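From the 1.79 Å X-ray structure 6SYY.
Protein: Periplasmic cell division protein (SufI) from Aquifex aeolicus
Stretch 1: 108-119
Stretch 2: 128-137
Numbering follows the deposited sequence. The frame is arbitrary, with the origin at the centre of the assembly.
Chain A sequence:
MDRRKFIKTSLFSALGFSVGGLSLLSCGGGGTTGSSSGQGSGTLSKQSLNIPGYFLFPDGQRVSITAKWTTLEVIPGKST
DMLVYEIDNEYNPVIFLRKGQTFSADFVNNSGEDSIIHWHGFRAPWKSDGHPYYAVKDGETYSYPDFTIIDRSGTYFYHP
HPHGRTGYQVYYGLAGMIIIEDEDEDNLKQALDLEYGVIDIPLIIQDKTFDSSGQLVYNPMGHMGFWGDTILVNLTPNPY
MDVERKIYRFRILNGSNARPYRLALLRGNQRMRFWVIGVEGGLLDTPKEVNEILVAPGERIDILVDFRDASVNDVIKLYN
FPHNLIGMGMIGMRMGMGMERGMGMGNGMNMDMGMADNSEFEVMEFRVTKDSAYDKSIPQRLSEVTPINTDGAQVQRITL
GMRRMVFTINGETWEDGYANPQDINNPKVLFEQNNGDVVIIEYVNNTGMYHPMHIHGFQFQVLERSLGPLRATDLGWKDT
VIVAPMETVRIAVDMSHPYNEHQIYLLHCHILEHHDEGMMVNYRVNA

Stretch 1, residues 108-119: VNNSGEDSIIHW
Stretch 2 (128-137) SDGHPYYAVK

The two stretches run antiparallel and bury 614 Å² between them. Asp 114 lies beside Lys 137, Ile 116 beside Ala 135 and His 118 beside Gly 130. A single antiparallel bridge pairs Ser 115 with Val 136: Ser 115 N donates to Val 136 O (3.1 Å), and Val 136 N donates to Ser 115 O (3.0 Å). Both residues are extended (phi/psi -163/166 and -112/153), and both side chains point away from the opposing stretch.

Asn 109 is t with chi2 14°, and its amide bonds through both ND2 and OD1. Asn 109 ND2 donates to Val 136 O (3.0 Å) and to Glu 113 O (2.7 Å). Asn 109 OD1 accepts from Ser 111 N (3.1 Å) and from Ser 111 OG (2.6 Å), with Ser 111 in p.

Ile 116 points toward stretch 2 with chi1 t and chi2 p. Ile 116 CG1 lies 3.7 Å from Gly 130 CA, and Ile 116 CD1 lies 3.7 Å from Tyr 134 O. Ile 116 CB packs 4.2 Å from Ala 135 CB, where a small methyl meets the branched chain. Stretch 2 turns through a 3-10 segment, 132-134, where Tyr 134 N donates a hydrogen bond to His 131 O (3.0 Å).

Gly 130 has phi/psi 96/52. A CB here would clash with Ile 117 O and His 118 CA. Its absence lets Gly 130 CA approach Ile 117 O to 3.2 Å.

His 118 is t with chi2 49°, which aims His 118 ND1 at Asp 129 O (2.9 Å), near the ring plane. The same carbonyl oxygen, Asp 129 O, takes a weak bond from Trp 119 N (3.4 Å). Trp 119 is m, chi2 109°, and its ring edge meets Ser 128 O, 3.2 Å from Trp 119 CD1.

At the exposed end, one water bridges Asp 114 OD2 and Lys 137 NZ, its oxygen 2.9 Å from each. Asp 114 is m; Lys 137 is m, t, t, p.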

# COMPACT_ATOMS: atom_id res chain seq x y z
N VAL A 108 14.26 15.71 2.09
CA VAL A 108 14.89 16.74 1.27
C VAL A 108 14.27 16.66 -0.12
O VAL A 108 14.32 15.62 -0.78
CB VAL A 108 16.41 16.55 1.22
CG1 VAL A 108 17.06 17.72 0.48
CG2 VAL A 108 16.96 16.41 2.62
N ASN A 109 13.68 17.77 -0.57
CA ASN A 109 12.87 17.78 -1.78
C ASN A 109 13.66 18.40 -2.93
O ASN A 109 13.83 19.62 -3.00
CB ASN A 109 11.57 18.55 -1.54
CG ASN A 109 10.62 18.48 -2.72
OD1 ASN A 109 10.80 17.66 -3.62
ND2 ASN A 109 9.61 19.34 -2.72
N ASN A 110 14.14 17.54 -3.83
CA ASN A 110 14.73 17.98 -5.09
C ASN A 110 13.90 17.47 -6.27
O ASN A 110 14.43 17.25 -7.36
CB ASN A 110 16.18 17.52 -5.21
CG ASN A 110 17.08 18.15 -4.17
OD1 ASN A 110 16.81 19.24 -3.68
ND2 ASN A 110 18.17 17.46 -3.84
N SER A 111 12.60 17.27 -6.06
CA SER A 111 11.73 16.72 -7.09
C SER A 111 11.27 17.75 -8.10
O SER A 111 10.68 17.37 -9.12
CB SER A 111 10.51 16.06 -6.44
OG SER A 111 9.65 17.04 -5.87
N GLY A 112 11.50 19.04 -7.86
CA GLY A 112 11.08 20.08 -8.78
C GLY A 112 9.74 20.71 -8.48
O GLY A 112 9.37 21.69 -9.15
N GLU A 113 8.99 20.19 -7.52
CA GLU A 113 7.71 20.76 -7.14
C GLU A 113 7.46 20.45 -5.67
O GLU A 113 8.24 19.75 -5.02
CB GLU A 113 6.58 20.21 -8.02
CG GLU A 113 6.50 18.69 -8.03
CD GLU A 113 5.34 18.18 -8.86
OE1 GLU A 113 4.18 18.43 -8.47
OE2 GLU A 113 5.58 17.53 -9.90
N ASP A 114 6.36 21.00 -5.14
CA ASP A 114 5.98 20.71 -3.76
C ASP A 114 5.82 19.21 -3.55
O ASP A 114 5.33 18.49 -4.43
CB ASP A 114 4.66 21.42 -3.41
CG ASP A 114 4.80 22.93 -3.40
OD1 ASP A 114 5.84 23.44 -3.87
OD2 ASP A 114 3.86 23.60 -2.92
N SER A 115 6.22 18.73 -2.38
CA SER A 115 6.08 17.31 -2.08
C SER A 115 6.21 17.09 -0.58
O SER A 115 6.66 17.96 0.17
CB SER A 115 7.10 16.47 -2.85
OG SER A 115 6.83 15.09 -2.68
N ILE A 116 5.80 15.89 -0.17
CA ILE A 116 5.92 15.44 1.21
C ILE A 116 5.79 13.93 1.18
O ILE A 116 5.07 13.38 0.35
CB ILE A 116 4.85 16.10 2.12
CG1 ILE A 116 5.11 15.77 3.60
CG2 ILE A 116 3.44 15.67 1.71
CD1 ILE A 116 6.25 16.57 4.20
N ILE A 117 6.51 13.25 2.07
CA ILE A 117 6.45 11.80 2.15
C ILE A 117 5.37 11.42 3.15
O ILE A 117 5.35 11.92 4.27
CB ILE A 117 7.80 11.19 2.56
CG1 ILE A 117 8.93 11.71 1.67
CG2 ILE A 117 7.73 9.67 2.50
CD1 ILE A 117 10.28 11.18 2.06
N HIS A 118 4.47 10.53 2.73
CA HIS A 118 3.51 9.93 3.64
C HIS A 118 3.99 8.53 4.03
O HIS A 118 4.36 7.74 3.16
CB HIS A 118 2.12 9.85 3.00
CG HIS A 118 1.13 9.09 3.83
ND1 HIS A 118 0.94 9.34 5.17
CD2 HIS A 118 0.28 8.09 3.51
CE1 HIS A 118 0.01 8.53 5.64
NE2 HIS A 118 -0.41 7.76 4.65
N TRP A 119 3.99 8.25 5.33
CA TRP A 119 4.33 6.92 5.84
C TRP A 119 3.02 6.13 5.95
O TRP A 119 2.41 6.01 7.01
CB TRP A 119 5.06 7.02 7.17
CG TRP A 119 6.07 8.11 7.21
CD1 TRP A 119 5.99 9.28 7.92
CD2 TRP A 119 7.32 8.16 6.51
NE1 TRP A 119 7.12 10.04 7.70
CE2 TRP A 119 7.94 9.38 6.83
CE3 TRP A 119 7.96 7.28 5.62
CZ2 TRP A 119 9.18 9.74 6.32
CZ3 TRP A 119 9.20 7.65 5.11
CH2 TRP A 119 9.79 8.87 5.46
N SER A 128 4.07 14.43 11.79
CA SER A 128 5.09 13.48 11.36
C SER A 128 4.56 12.48 10.36
O SER A 128 5.28 11.55 9.99
CB SER A 128 5.67 12.74 12.57
OG SER A 128 6.27 13.64 13.49
N ASP A 129 3.31 12.65 9.92
CA ASP A 129 2.62 11.67 9.09
C ASP A 129 2.75 11.95 7.60
O ASP A 129 2.65 11.01 6.79
CB ASP A 129 1.13 11.63 9.48
CG ASP A 129 0.32 10.68 8.63
OD1 ASP A 129 0.68 9.49 8.55
OD2 ASP A 129 -0.69 11.13 8.04
N GLY A 130 2.97 13.20 7.21
CA GLY A 130 3.06 13.54 5.80
C GLY A 130 1.75 14.05 5.24
O GLY A 130 1.27 13.56 4.21
N HIS A 131 1.17 15.04 5.90
CA HIS A 131 -0.07 15.65 5.46
C HIS A 131 0.21 16.70 4.39
O HIS A 131 1.25 17.36 4.43
CB HIS A 131 -0.79 16.28 6.65
CG HIS A 131 -2.20 16.70 6.35
ND1 HIS A 131 -2.50 17.86 5.68
CD2 HIS A 131 -3.39 16.12 6.66
CE1 HIS A 131 -3.82 17.97 5.56
NE2 HIS A 131 -4.37 16.94 6.16
N PRO A 132 -0.69 16.88 3.42
CA PRO A 132 -0.44 17.85 2.35
C PRO A 132 -0.21 19.28 2.84
O PRO A 132 0.49 20.04 2.16
CB PRO A 132 -1.70 17.76 1.49
CG PRO A 132 -2.25 16.42 1.75
CD PRO A 132 -1.91 16.09 3.17
N TYR A 133 -0.77 19.66 4.00
CA TYR A 133 -0.54 21.00 4.52
C TYR A 133 0.94 21.29 4.74
O TYR A 133 1.36 22.44 4.66
CB TYR A 133 -1.29 21.20 5.85
CG TYR A 133 -2.80 21.19 5.75
CD1 TYR A 133 -3.44 21.38 4.54
CD2 TYR A 133 -3.57 20.98 6.88
CE1 TYR A 133 -4.82 21.36 4.45
CE2 TYR A 133 -4.95 20.97 6.81
CZ TYR A 133 -5.57 21.16 5.59
OH TYR A 133 -6.95 21.14 5.51
N TYR A 134 1.73 20.25 5.01
CA TYR A 134 3.14 20.39 5.35
C TYR A 134 4.07 20.20 4.16
O TYR A 134 5.29 20.19 4.35
CB TYR A 134 3.50 19.40 6.46
CG TYR A 134 2.90 19.78 7.78
CD1 TYR A 134 3.42 20.85 8.50
CD2 TYR A 134 1.82 19.09 8.30
CE1 TYR A 134 2.87 21.22 9.71
CE2 TYR A 134 1.27 19.46 9.52
CZ TYR A 134 1.80 20.53 10.22
OH TYR A 134 1.26 20.91 11.42
N ALA A 135 3.52 20.04 2.96
CA ALA A 135 4.36 19.88 1.78
C ALA A 135 5.32 21.05 1.65
O ALA A 135 4.97 22.20 1.94
CB ALA A 135 3.49 19.76 0.53
N VAL A 136 6.54 20.76 1.23
CA VAL A 136 7.59 21.76 1.13
C VAL A 136 7.93 21.97 -0.34
O VAL A 136 7.75 21.08 -1.18
CB VAL A 136 8.85 21.35 1.93
CG1 VAL A 136 8.49 21.16 3.39
CG2 VAL A 136 9.45 20.08 1.36
N LYS A 137 8.42 23.17 -0.65
CA LYS A 137 8.76 23.54 -2.01
C LYS A 137 10.05 22.84 -2.45
O LYS A 137 10.80 22.28 -1.64
CB LYS A 137 8.92 25.05 -2.12
CG LYS A 137 7.67 25.85 -1.77
CD LYS A 137 7.93 27.35 -1.89
CE LYS A 137 6.63 28.14 -1.92
NZ LYS A 137 5.80 27.90 -0.70
O HOH W 1 4.33 25.39 -0.63